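Local coordinates for YkuI protein (Bacillus subtilis, PDB 2BAS), which binds the second messenger cyclic di-GMP and, through its EAL domain, probably cleaves it as a phosphodiesterase, at residues Q43-E49 against G249-Y255; L195-Q201 against A228-D234; S333-Y337 against G348-K352; E342-G348 against Y363-S369. All blocks are in the same frame, centred on the assembly; numbering follows the deposited sequence.

Interaction 1 of 4, residues Q43-E49 against G249-Y255; sequences QAIFSAE and GRYFQGY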
# COMPACT_ATOMS: atom_id res chain seq x y z
N GLN A 43 25.89 -14.18 -7.99
CA GLN A 43 25.89 -13.09 -7.03
C GLN A 43 25.12 -13.52 -5.79
O GLN A 43 23.97 -13.92 -5.88
CB GLN A 43 25.32 -11.80 -7.63
CG GLN A 43 25.58 -10.55 -6.76
CD GLN A 43 25.14 -9.26 -7.42
OE1 GLN A 43 24.29 -9.25 -8.32
NE2 GLN A 43 25.71 -8.16 -6.97
N ALA A 44 25.78 -13.43 -4.64
CA ALA A 44 25.19 -13.88 -3.38
C ALA A 44 24.04 -13.01 -2.92
O ALA A 44 24.01 -11.79 -3.17
CB ALA A 44 26.25 -13.97 -2.29
N ILE A 45 23.09 -13.65 -2.25
CA ILE A 45 21.96 -12.95 -1.67
C ILE A 45 22.00 -13.20 -0.17
O ILE A 45 22.18 -14.34 0.27
CB ILE A 45 20.63 -13.36 -2.32
CG1 ILE A 45 20.63 -12.89 -3.78
CG2 ILE A 45 19.46 -12.73 -1.57
CD1 ILE A 45 19.80 -13.72 -4.67
N PHE A 46 21.83 -12.12 0.59
CA PHE A 46 22.08 -12.14 2.03
C PHE A 46 20.86 -12.14 2.93
O PHE A 46 19.88 -11.46 2.67
CB PHE A 46 23.04 -11.02 2.42
CG PHE A 46 24.42 -11.20 1.85
CD1 PHE A 46 24.75 -10.67 0.60
CD2 PHE A 46 25.38 -11.93 2.54
CE1 PHE A 46 26.02 -10.85 0.06
CE2 PHE A 46 26.65 -12.11 2.01
CZ PHE A 46 26.97 -11.56 0.77
N SER A 47 20.96 -12.93 3.99
CA SER A 47 19.93 -13.10 5.01
C SER A 47 19.92 -11.91 5.95
O SER A 47 20.97 -11.32 6.20
CB SER A 47 20.25 -14.36 5.83
OG SER A 47 19.10 -14.90 6.46
N ALA A 48 18.75 -11.57 6.48
CA ALA A 48 18.66 -10.50 7.46
C ALA A 48 18.78 -11.04 8.89
O ALA A 48 19.41 -10.39 9.73
CB ALA A 48 17.37 -9.73 7.30
N GLU A 49 18.20 -12.21 9.14
CA GLU A 49 18.19 -12.82 10.48
C GLU A 49 19.60 -13.21 10.93
O GLU A 49 20.11 -12.67 11.91
CB GLU A 49 17.26 -14.04 10.54
CG GLU A 49 15.95 -13.89 9.80
CD GLU A 49 15.92 -14.75 8.56
OE1 GLU A 49 16.11 -15.98 8.71
OE2 GLU A 49 15.70 -14.21 7.45
N GLY A 249 13.03 -5.15 4.58
CA GLY A 249 13.88 -6.00 3.74
C GLY A 249 14.35 -7.27 4.41
O GLY A 249 15.03 -7.23 5.44
N ARG A 250 13.99 -8.42 3.84
CA ARG A 250 14.41 -9.70 4.40
C ARG A 250 15.69 -10.25 3.75
O ARG A 250 16.46 -10.96 4.39
CB ARG A 250 13.29 -10.73 4.33
CG ARG A 250 13.62 -11.97 5.13
CD ARG A 250 12.48 -12.95 5.16
NE ARG A 250 12.77 -14.01 6.12
CZ ARG A 250 11.89 -14.92 6.51
NH1 ARG A 250 10.65 -14.92 6.03
NH2 ARG A 250 12.25 -15.84 7.40
N TYR A 251 15.89 -9.93 2.47
CA TYR A 251 17.09 -10.35 1.74
C TYR A 251 17.69 -9.16 0.99
O TYR A 251 16.97 -8.24 0.62
CB TYR A 251 16.76 -11.47 0.76
CG TYR A 251 16.13 -12.69 1.39
CD1 TYR A 251 14.77 -12.96 1.25
CD2 TYR A 251 16.91 -13.58 2.14
CE1 TYR A 251 14.20 -14.10 1.83
CE2 TYR A 251 16.35 -14.71 2.72
CZ TYR A 251 15.00 -14.97 2.57
OH TYR A 251 14.46 -16.09 3.15
N PHE A 252 19.00 -9.20 0.78
CA PHE A 252 19.73 -8.08 0.18
C PHE A 252 20.75 -8.53 -0.86
O PHE A 252 21.40 -9.57 -0.71
CB PHE A 252 20.47 -7.31 1.27
CG PHE A 252 19.65 -7.01 2.50
CD1 PHE A 252 19.70 -7.85 3.61
CD2 PHE A 252 18.86 -5.87 2.57
CE1 PHE A 252 18.96 -7.57 4.75
CE2 PHE A 252 18.11 -5.58 3.72
CZ PHE A 252 18.16 -6.43 4.81
N GLN A 253 20.92 -7.72 -1.90
CA GLN A 253 21.82 -8.03 -3.01
C GLN A 253 22.36 -6.76 -3.67
O GLN A 253 21.61 -5.81 -3.87
CB GLN A 253 21.05 -8.85 -4.05
CG GLN A 253 21.85 -9.33 -5.25
CD GLN A 253 20.97 -10.01 -6.28
OE1 GLN A 253 19.78 -10.21 -6.04
NE2 GLN A 253 21.54 -10.35 -7.42
N GLY A 254 23.65 -6.76 -4.00
CA GLY A 254 24.28 -5.65 -4.71
C GLY A 254 25.81 -5.54 -4.61
O GLY A 254 26.45 -6.25 -3.82
N TYR A 255 26.37 -4.63 -5.40
CA TYR A 255 27.81 -4.33 -5.37
C TYR A 255 28.29 -4.01 -3.96
O TYR A 255 29.36 -4.47 -3.56
CB TYR A 255 28.17 -3.16 -6.30
CG TYR A 255 27.95 -3.45 -7.76
CD1 TYR A 255 28.71 -4.42 -8.43
CD2 TYR A 255 27.01 -2.74 -8.50
CE1 TYR A 255 28.52 -4.69 -9.79
CE2 TYR A 255 26.80 -3.01 -9.87
CZ TYR A 255 27.56 -3.98 -10.50
OH TYR A 255 27.36 -4.25 -11.84
O HOH W 1 25.18 -9.60 -3.38
O HOH W 2 16.58 -16.94 5.71

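Interaction 2 of 4, residues L195-Q201 against A228-D234; sequences LLKIDLQ and AALLYED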
# COMPACT_ATOMS: atom_id res chain seq x y z
N LEU A 195 8.03 -13.90 -3.22
CA LEU A 195 9.04 -12.85 -3.13
C LEU A 195 8.76 -11.65 -4.03
O LEU A 195 8.30 -11.80 -5.16
CB LEU A 195 10.41 -13.43 -3.49
CG LEU A 195 11.34 -13.92 -2.39
CD1 LEU A 195 11.75 -15.36 -2.63
CD2 LEU A 195 12.55 -13.03 -2.27
N LEU A 196 9.08 -10.47 -3.52
CA LEU A 196 9.01 -9.24 -4.30
C LEU A 196 10.41 -8.67 -4.38
O LEU A 196 11.04 -8.44 -3.35
CB LEU A 196 8.07 -8.24 -3.62
CG LEU A 196 6.60 -8.59 -3.43
CD1 LEU A 196 5.89 -7.46 -2.70
CD2 LEU A 196 5.93 -8.88 -4.77
N LYS A 197 10.92 -8.47 -5.59
CA LYS A 197 12.25 -7.88 -5.76
C LYS A 197 12.12 -6.39 -6.04
O LYS A 197 11.48 -5.97 -7.02
CB LYS A 197 13.03 -8.53 -6.90
CG LYS A 197 13.55 -9.92 -6.61
CD LYS A 197 14.69 -10.33 -7.57
CE LYS A 197 16.08 -9.89 -7.08
NZ LYS A 197 17.22 -10.62 -7.75
N ILE A 198 12.73 -5.59 -5.17
CA ILE A 198 12.69 -4.14 -5.27
C ILE A 198 14.08 -3.61 -5.62
O ILE A 198 15.06 -3.92 -4.96
CB ILE A 198 12.14 -3.52 -3.95
CG1 ILE A 198 10.75 -4.08 -3.64
CG2 ILE A 198 12.09 -2.01 -4.03
CD1 ILE A 198 10.24 -3.81 -2.23
N ASP A 199 14.15 -2.86 -6.71
CA ASP A 199 15.37 -2.22 -7.20
C ASP A 199 15.52 -0.87 -6.50
O ASP A 199 14.53 -0.17 -6.31
CB ASP A 199 15.26 -2.04 -8.72
CG ASP A 199 16.31 -1.09 -9.29
OD1 ASP A 199 17.46 -1.07 -8.80
OD2 ASP A 199 15.98 -0.35 -10.24
N LEU A 200 16.73 -0.50 -6.14
CA LEU A 200 16.93 0.75 -5.41
C LEU A 200 17.79 1.78 -6.15
O LEU A 200 18.26 2.75 -5.54
CB LEU A 200 17.48 0.49 -4.00
CG LEU A 200 16.60 -0.32 -3.03
CD1 LEU A 200 17.35 -0.55 -1.73
CD2 LEU A 200 15.26 0.37 -2.78
N GLN A 201 17.98 1.57 -7.45
CA GLN A 201 18.67 2.55 -8.30
C GLN A 201 17.85 3.83 -8.33
O GLN A 201 18.39 4.93 -8.24
CB GLN A 201 18.81 2.02 -9.72
CG GLN A 201 19.92 1.00 -9.93
CD GLN A 201 19.76 0.25 -11.25
OE1 GLN A 201 18.70 -0.34 -11.51
NE2 GLN A 201 20.81 0.26 -12.07
N ALA A 228 4.60 -12.17 1.26
CA ALA A 228 5.69 -12.07 0.29
C ALA A 228 6.85 -11.39 1.01
O ALA A 228 6.67 -10.31 1.59
CB ALA A 228 5.26 -11.27 -0.94
N ALA A 229 8.02 -12.02 0.99
CA ALA A 229 9.22 -11.41 1.54
C ALA A 229 9.76 -10.40 0.53
O ALA A 229 9.60 -10.58 -0.68
CB ALA A 229 10.27 -12.47 1.84
N LEU A 230 10.41 -9.36 1.04
CA LEU A 230 10.99 -8.33 0.19
C LEU A 230 12.47 -8.59 -0.00
O LEU A 230 13.22 -8.77 0.96
CB LEU A 230 10.80 -6.94 0.82
CG LEU A 230 9.39 -6.52 1.20
CD1 LEU A 230 9.44 -5.22 1.98
CD2 LEU A 230 8.49 -6.38 -0.02
N LEU A 231 12.88 -8.60 -1.27
CA LEU A 231 14.28 -8.67 -1.64
C LEU A 231 14.71 -7.34 -2.28
O LEU A 231 14.23 -6.96 -3.35
CB LEU A 231 14.50 -9.83 -2.60
CG LEU A 231 15.83 -10.03 -3.34
CD1 LEU A 231 17.02 -9.77 -2.46
CD2 LEU A 231 15.88 -11.44 -3.91
N TYR A 232 15.59 -6.61 -1.59
CA TYR A 232 16.10 -5.36 -2.15
C TYR A 232 17.37 -5.66 -2.90
O TYR A 232 18.33 -6.16 -2.32
CB TYR A 232 16.37 -4.33 -1.06
CG TYR A 232 15.12 -3.79 -0.43
CD1 TYR A 232 14.46 -4.48 0.57
CD2 TYR A 232 14.58 -2.58 -0.85
CE1 TYR A 232 13.31 -3.99 1.14
CE2 TYR A 232 13.42 -2.08 -0.27
CZ TYR A 232 12.80 -2.79 0.71
OH TYR A 232 11.65 -2.32 1.29
N GLU A 233 17.35 -5.39 -4.20
CA GLU A 233 18.51 -5.58 -5.08
C GLU A 233 19.09 -4.24 -5.53
O GLU A 233 18.53 -3.18 -5.25
CB GLU A 233 18.16 -6.48 -6.29
CG GLU A 233 17.19 -5.88 -7.29
CD GLU A 233 17.17 -6.63 -8.61
OE1 GLU A 233 18.18 -6.61 -9.35
OE2 GLU A 233 16.12 -7.23 -8.93
N ASP A 234 20.21 -4.31 -6.25
CA ASP A 234 20.98 -3.14 -6.70
C ASP A 234 21.39 -2.21 -5.55
O ASP A 234 21.36 -0.99 -5.69
CB ASP A 234 20.25 -2.37 -7.80
CG ASP A 234 20.33 -3.06 -9.16
OD1 ASP A 234 21.35 -3.75 -9.45
OD2 ASP A 234 19.39 -2.91 -9.97

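Interaction 3 of 4, residues S333-Y337 against G348-K352; sequences SFRIY and GNVFK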
# COMPACT_ATOMS: atom_id res chain seq x y z
N SER A 333 -0.62 24.96 16.10
CA SER A 333 -1.74 24.34 15.41
C SER A 333 -2.35 25.22 14.32
O SER A 333 -2.05 26.40 14.24
CB SER A 333 -2.81 23.83 16.41
OG SER A 333 -3.31 24.85 17.26
N PHE A 334 -3.18 24.64 13.46
CA PHE A 334 -3.86 25.43 12.42
C PHE A 334 -5.31 24.97 12.27
O PHE A 334 -6.11 25.61 11.61
CB PHE A 334 -3.10 25.40 11.07
CG PHE A 334 -3.27 24.11 10.31
CD1 PHE A 334 -4.21 24.01 9.29
CD2 PHE A 334 -2.49 23.01 10.61
CE1 PHE A 334 -4.38 22.83 8.58
CE2 PHE A 334 -2.64 21.82 9.93
CZ PHE A 334 -3.59 21.72 8.90
N ARG A 335 -5.65 23.86 12.90
CA ARG A 335 -7.05 23.41 12.94
C ARG A 335 -7.33 22.66 14.23
O ARG A 335 -6.52 21.84 14.67
CB ARG A 335 -7.40 22.53 11.75
CG ARG A 335 -8.89 22.45 11.49
CD ARG A 335 -9.25 21.36 10.52
NE ARG A 335 -8.99 21.71 9.12
CZ ARG A 335 -7.96 21.25 8.41
NH1 ARG A 335 -7.83 21.61 7.14
NH2 ARG A 335 -7.07 20.43 8.96
N ILE A 336 -8.47 22.99 14.85
CA ILE A 336 -8.96 22.32 16.07
C ILE A 336 -10.47 22.07 15.98
O ILE A 336 -11.21 22.96 15.53
CB ILE A 336 -8.62 23.14 17.35
CG1 ILE A 336 -7.12 23.46 17.38
CG2 ILE A 336 -9.02 22.38 18.63
CD1 ILE A 336 -6.66 24.27 18.58
N TYR A 337 -10.91 20.88 16.40
CA TYR A 337 -12.32 20.47 16.42
C TYR A 337 -12.53 19.27 17.37
O TYR A 337 -11.56 18.60 17.73
CB TYR A 337 -12.83 20.13 15.01
CG TYR A 337 -12.14 18.94 14.35
CD1 TYR A 337 -12.72 17.67 14.34
CD2 TYR A 337 -10.90 19.09 13.76
CE1 TYR A 337 -12.05 16.58 13.74
CE2 TYR A 337 -10.24 18.04 13.17
CZ TYR A 337 -10.80 16.79 13.15
OH TYR A 337 -10.09 15.78 12.55
N GLY A 348 -18.08 23.27 15.21
CA GLY A 348 -17.55 23.71 13.93
C GLY A 348 -16.04 23.56 14.03
O GLY A 348 -15.52 23.00 15.00
N ASN A 349 -15.31 24.05 13.02
CA ASN A 349 -13.86 24.07 13.06
C ASN A 349 -13.38 25.45 13.43
O ASN A 349 -14.06 26.44 13.13
CB ASN A 349 -13.26 23.75 11.69
CG ASN A 349 -13.20 22.27 11.38
OD1 ASN A 349 -13.51 21.43 12.22
ND2 ASN A 349 -12.80 21.95 10.17
N VAL A 350 -12.22 25.53 14.09
CA VAL A 350 -11.48 26.79 14.14
C VAL A 350 -10.25 26.52 13.28
O VAL A 350 -9.67 25.43 13.34
CB VAL A 350 -11.16 27.33 15.57
CG1 VAL A 350 -12.45 27.55 16.34
CG2 VAL A 350 -10.23 26.42 16.36
N PHE A 351 -9.90 27.50 12.44
CA PHE A 351 -8.92 27.28 11.39
C PHE A 351 -8.02 28.50 11.29
O PHE A 351 -8.50 29.63 11.31
CB PHE A 351 -9.66 27.02 10.07
CG PHE A 351 -8.77 26.81 8.88
CD1 PHE A 351 -8.19 25.58 8.63
CD2 PHE A 351 -8.55 27.85 7.98
CE1 PHE A 351 -7.37 25.37 7.51
CE2 PHE A 351 -7.73 27.66 6.85
CZ PHE A 351 -7.14 26.41 6.62
N LYS A 352 -6.71 28.25 11.22
CA LYS A 352 -5.73 29.33 11.13
C LYS A 352 -5.29 29.54 9.68
O LYS A 352 -4.55 28.72 9.11
CB LYS A 352 -4.53 29.05 12.04
CG LYS A 352 -3.55 30.20 12.15
CD LYS A 352 -2.47 29.96 13.21
CE LYS A 352 -1.77 31.27 13.52
NZ LYS A 352 -0.53 31.14 14.34
O HOH W 3 0.12 27.98 13.30

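Interaction 4 of 4, residues E342-G348 against Y363-S369; sequences EGDQLTG and YAEKNWS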
# COMPACT_ATOMS: atom_id res chain seq x y z
N GLU A 342 -18.76 8.12 18.03
CA GLU A 342 -19.05 7.57 16.71
C GLU A 342 -18.51 8.39 15.52
O GLU A 342 -18.80 8.08 14.37
CB GLU A 342 -20.56 7.29 16.58
CG GLU A 342 -21.05 6.29 17.63
CD GLU A 342 -22.44 5.76 17.38
OE1 GLU A 342 -22.73 5.33 16.24
OE2 GLU A 342 -23.26 5.73 18.34
N GLY A 343 -17.71 9.41 15.80
CA GLY A 343 -17.12 10.21 14.75
C GLY A 343 -17.88 11.46 14.36
O GLY A 343 -17.46 12.18 13.45
N ASP A 344 -19.01 11.72 15.03
CA ASP A 344 -19.78 12.92 14.76
C ASP A 344 -19.10 14.15 15.35
O ASP A 344 -18.83 14.21 16.54
CB ASP A 344 -21.20 12.81 15.32
CG ASP A 344 -22.09 11.87 14.51
OD1 ASP A 344 -21.77 11.63 13.33
OD2 ASP A 344 -23.13 11.40 15.05
N GLN A 345 -18.83 15.14 14.50
CA GLN A 345 -18.20 16.37 14.94
C GLN A 345 -19.17 17.18 15.81
O GLN A 345 -20.27 17.51 15.36
CB GLN A 345 -17.73 17.16 13.73
CG GLN A 345 -16.70 18.20 14.07
CD GLN A 345 -15.89 18.67 12.88
OE1 GLN A 345 -15.50 17.88 12.02
NE2 GLN A 345 -15.59 19.95 12.84
N LEU A 346 -18.77 17.46 17.05
CA LEU A 346 -19.61 18.19 18.03
C LEU A 346 -19.53 19.72 17.91
O LEU A 346 -20.33 20.43 18.52
CB LEU A 346 -19.23 17.78 19.46
CG LEU A 346 -19.43 16.35 19.97
CD1 LEU A 346 -18.63 16.06 21.26
CD2 LEU A 346 -20.91 16.00 20.15
N THR A 347 -18.56 20.21 17.15
CA THR A 347 -18.28 21.64 17.01
C THR A 347 -18.04 21.99 15.55
O THR A 347 -17.78 21.11 14.73
CB THR A 347 -16.95 22.00 17.70
OG1 THR A 347 -15.89 21.22 17.12
CG2 THR A 347 -17.00 21.79 19.19
N GLY A 348 -18.08 23.27 15.21
CA GLY A 348 -17.55 23.71 13.93
C GLY A 348 -16.04 23.56 14.03
O GLY A 348 -15.52 23.00 15.00
N TYR A 363 -18.81 22.79 9.51
CA TYR A 363 -18.19 21.50 9.78
C TYR A 363 -18.88 20.69 10.86
O TYR A 363 -18.52 19.52 11.08
CB TYR A 363 -16.72 21.67 10.13
CG TYR A 363 -15.86 21.97 8.93
CD1 TYR A 363 -15.66 23.28 8.51
CD2 TYR A 363 -15.27 20.95 8.19
CE1 TYR A 363 -14.88 23.57 7.41
CE2 TYR A 363 -14.50 21.23 7.08
CZ TYR A 363 -14.31 22.55 6.70
OH TYR A 363 -13.54 22.86 5.61
N ALA A 364 -19.84 21.29 11.56
CA ALA A 364 -20.58 20.58 12.59
C ALA A 364 -21.53 19.56 11.96
O ALA A 364 -22.19 19.85 10.96
CB ALA A 364 -21.34 21.55 13.48
N GLU A 365 -21.59 18.38 12.56
CA GLU A 365 -22.47 17.30 12.09
C GLU A 365 -21.87 16.42 10.99
O GLU A 365 -22.45 15.40 10.62
CB GLU A 365 -23.84 17.84 11.67
CG GLU A 365 -24.73 18.31 12.84
CD GLU A 365 -25.95 19.09 12.36
OE1 GLU A 365 -25.84 19.78 11.32
OE2 GLU A 365 -27.00 19.04 13.03
N LYS A 366 -20.70 16.80 10.46
CA LYS A 366 -19.95 15.95 9.54
C LYS A 366 -19.46 14.72 10.31
O LYS A 366 -19.25 14.80 11.52
CB LYS A 366 -18.74 16.69 8.96
CG LYS A 366 -19.01 17.63 7.79
CD LYS A 366 -17.69 18.34 7.45
CE LYS A 366 -17.86 19.49 6.45
NZ LYS A 366 -18.09 19.01 5.07
N ASN A 367 -19.27 13.61 9.59
CA ASN A 367 -18.83 12.36 10.21
C ASN A 367 -17.49 11.88 9.71
O ASN A 367 -17.28 11.80 8.52
CB ASN A 367 -19.87 11.27 10.03
CG ASN A 367 -19.54 10.03 10.82
OD1 ASN A 367 -18.70 9.21 10.43
ND2 ASN A 367 -20.19 9.89 11.96
N TRP A 368 -16.58 11.52 10.60
CA TRP A 368 -15.22 11.17 10.17
C TRP A 368 -14.84 9.71 10.31
O TRP A 368 -13.67 9.35 10.16
CB TRP A 368 -14.18 12.03 10.89
CG TRP A 368 -14.41 13.47 10.62
CD1 TRP A 368 -14.84 14.41 11.50
CD2 TRP A 368 -14.28 14.13 9.35
NE1 TRP A 368 -14.96 15.62 10.87
CE2 TRP A 368 -14.62 15.47 9.55
CE3 TRP A 368 -13.88 13.71 8.07
CZ2 TRP A 368 -14.58 16.42 8.51
CZ3 TRP A 368 -13.84 14.64 7.05
CH2 TRP A 368 -14.20 15.98 7.27
N SER A 369 -15.82 8.87 10.57
CA SER A 369 -15.53 7.49 10.92
C SER A 369 -14.95 6.63 9.80
O SER A 369 -14.40 5.55 10.08
CB SER A 369 -16.76 6.83 11.54
OG SER A 369 -16.83 7.26 12.88

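Interaction 1 of 4, residues Q43-E49 against G249-Y255
Q253 NE2 is gripped by two oxygens: it donates to Q43 OE1 at 3.1 Å across the contact and to the E57 carboxylate. The two amide planes of Q43 and Q253 stand at 90°. The bond leaves Q253 within its own amide plane but reaches Q43 OE1 from above the carbonyl plane. Both chains are extended, each with CG anti to the backbone N (chi1 -168° for Q43, -177° for Q253), which lets the ends meet. Q253 OE1 accepts from K197, and across the contact Q253 OE1 comes nearest I45 CG1, at 3.6 Å. An alanine in place of Q253 would probably leave Q43 OE1 and the K197 ammonium without these mates and open a gap beside I45. The backbones pair antiparallel. F46 N gives a bond of 2.9 Å to F252 O, and F252 N returns one of 3.1 Å to F46 O. A water joins A44 O to G254 N. I45 CG2 rests 3.8 Å from Y251 CB, and A48 CB lies 3.7 Å from F252 CE1. At the far end R250 NE makes a straight salt bridge of 3.2 Å to E49 OE2. E49 OE2 lies in the guanidinium plane, whereas R250 NE approaches it from above the carboxylate plane. E49 OE1 pairs with K366 of the second subunit. Strand 249-252 here sits between strand 38-47 and strand 229-233. Y251 turns to L231 and V54, while F252 packs on L241 and A244 of helix 238-246.

Interaction 2 of 4, residues L195-Q201 against A228-D234
A228 CB touches L196 CG at 3.9 Å, just before the strand proper. A229 O then accepts the backbone N of L196 at 2.9 Å. L230 CD2 touches both L196 CD1 and I198 CD1, the latter at 3.8 Å. This face is covered by helix 211-226. L231 bonds strand 195-199 through both its N and its O: N to L196 O, and O from I198 N. Its CG lies anti to the backbone N (chi1 170°), and CD2 runs beside K197, 3.5 Å from CE. Y232 lies alongside I198, with L200 CG in the ring plane at the edge and L200 CD1 3.5 Å from Y232 CD2. The Y232 hydroxyl bonds N247 O. E233 N bonds I198 O at 2.8 Å. E233 OE2 makes a long salt bridge of 3.8 Å to K197 NZ, whose closer partners are E146 and Q253. D234 brings OD2 near D199 OD1, two carboxylates with no bond between them. D199 OD1 instead receives Q201 N in an Asx turn. Strand 195-199, helix 211-226 and strand 229-233 form a beta-alpha-beta crossover of the TIM-like barrel of EAL domains, with K197 and E233 turned into the barrel.

Interaction 3 of 4, residues S333-Y337 against G348-K352
F351 CE1 meets the edge of the F334 ring, close to its plane and 3.9 Å from F334 CD1. One face of the F334 ring carries R335 CB, 4.3 Å above the plane and offset toward the rim. F334 is held here with CG between its own N and carbonyl carbon (chi1 76°). The R335 guanidinium lies obliquely near F351, its plane 36° from the ring, with NH1 3.8 Å from CE1. R335 bends at chi3 (-78°), which turns its head from the strand toward E397, D395 and D418, with all of which it forms salt bridges. On the same strand pair Y337 and N349 run side by side. N349 OD1 lies 3.2 Å from Y337 CB, while N349 ND2 is 3.6 Å from R335 CD. The Y337 ring also meets the ring of F416 on strand 413-419, their planes nearly parallel. R335, Y337, N349 and F351 belong to a beta hairpin, strands 335-340 and 349-353, in the six-stranded antiparallel sheet of the C-terminal domain. The sheet probably resembles that of PAS domains. R335 and F351 are a non-hydrogen-bonded pair, and I336 and V350 a hydrogen-bonded one. I336 N donates to V350 O and V350 N to I336 O. K352 N closes on F334 O at 2.7 Å. On the I336 and V350 face the two chains touch, I336 CB to V350 CG2 at 3.8 Å, and both lean on A326 of helix 318-328. K352 runs out extended, its CD 3.7 Å from S333 O, and its NZ bonds T330 O.

Interaction 4 of 4, residues E342-G348 against Y363-S369
Q345 and W368 meet where two loops of the C-terminal domain lie against each other. The loop 342-348 closes the hairpin of strands 335-340 and 349-353, and the segment 363-369 opens with a type II beta turn from Y363 to K366. Backbone bonds set the register. W368 N gives to G343 O at 3.1 Å, and Q345 N to K366 O at 3.0 Å, nearly straight. E365 N, inside the turn, gives to Q345 O. Side chains add further bonds. S369 OG donates to E342 O, and N367 ND2 sends a weak bond to the same oxygen. N367 ND2 also binds D344 OD1 at 2.7 Å, coming from above the carboxylate plane. N367 OD1 takes S369 N, an Asx turn. K366 NZ also forms a salt bridge to E50 of the second subunit. Q345 has CG anti to the backbone N (chi1 -161°) and is extended beyond it. It lies beside Y363, its amide plane 13° from the ring and Q345 NE2 3.4 Å from Y363 CB. NE2 donates to T347 O. W368 NE1 donates to Q345 OE1 at 2.6 Å. A leucine in place of Q345 would probably leave the indole N-H without its acceptor and T347 O without one donor. In the indole bond Q345 OE1 lies in the ring plane of W368, and W368 NE1 lies in the carbonyl plane of Q345.

In the fold
Interactions 1 and 2 are buried in the EAL barrel, their centres 9 Å apart. They share a sheet, since strands 229-233 and 249-252 are neighbours in it. Interaction 2 is nested within the chain span closed by interaction 1. Interactions 3 and 4 lie in the C-terminal domain, share G348 and have centres 13 Å apart. Interaction 3 pairs strands and is mostly buried. Interaction 4 joins loops, is partly buried, and relies on polar side-chain bonds. Parallel backbone pairing marks interaction 2, antiparallel pairing 1 and 3. Although interactions 1 and 4 are about 30 Å apart at nearest atoms within a chain, E49 of one subunit pairs with K366 of the other.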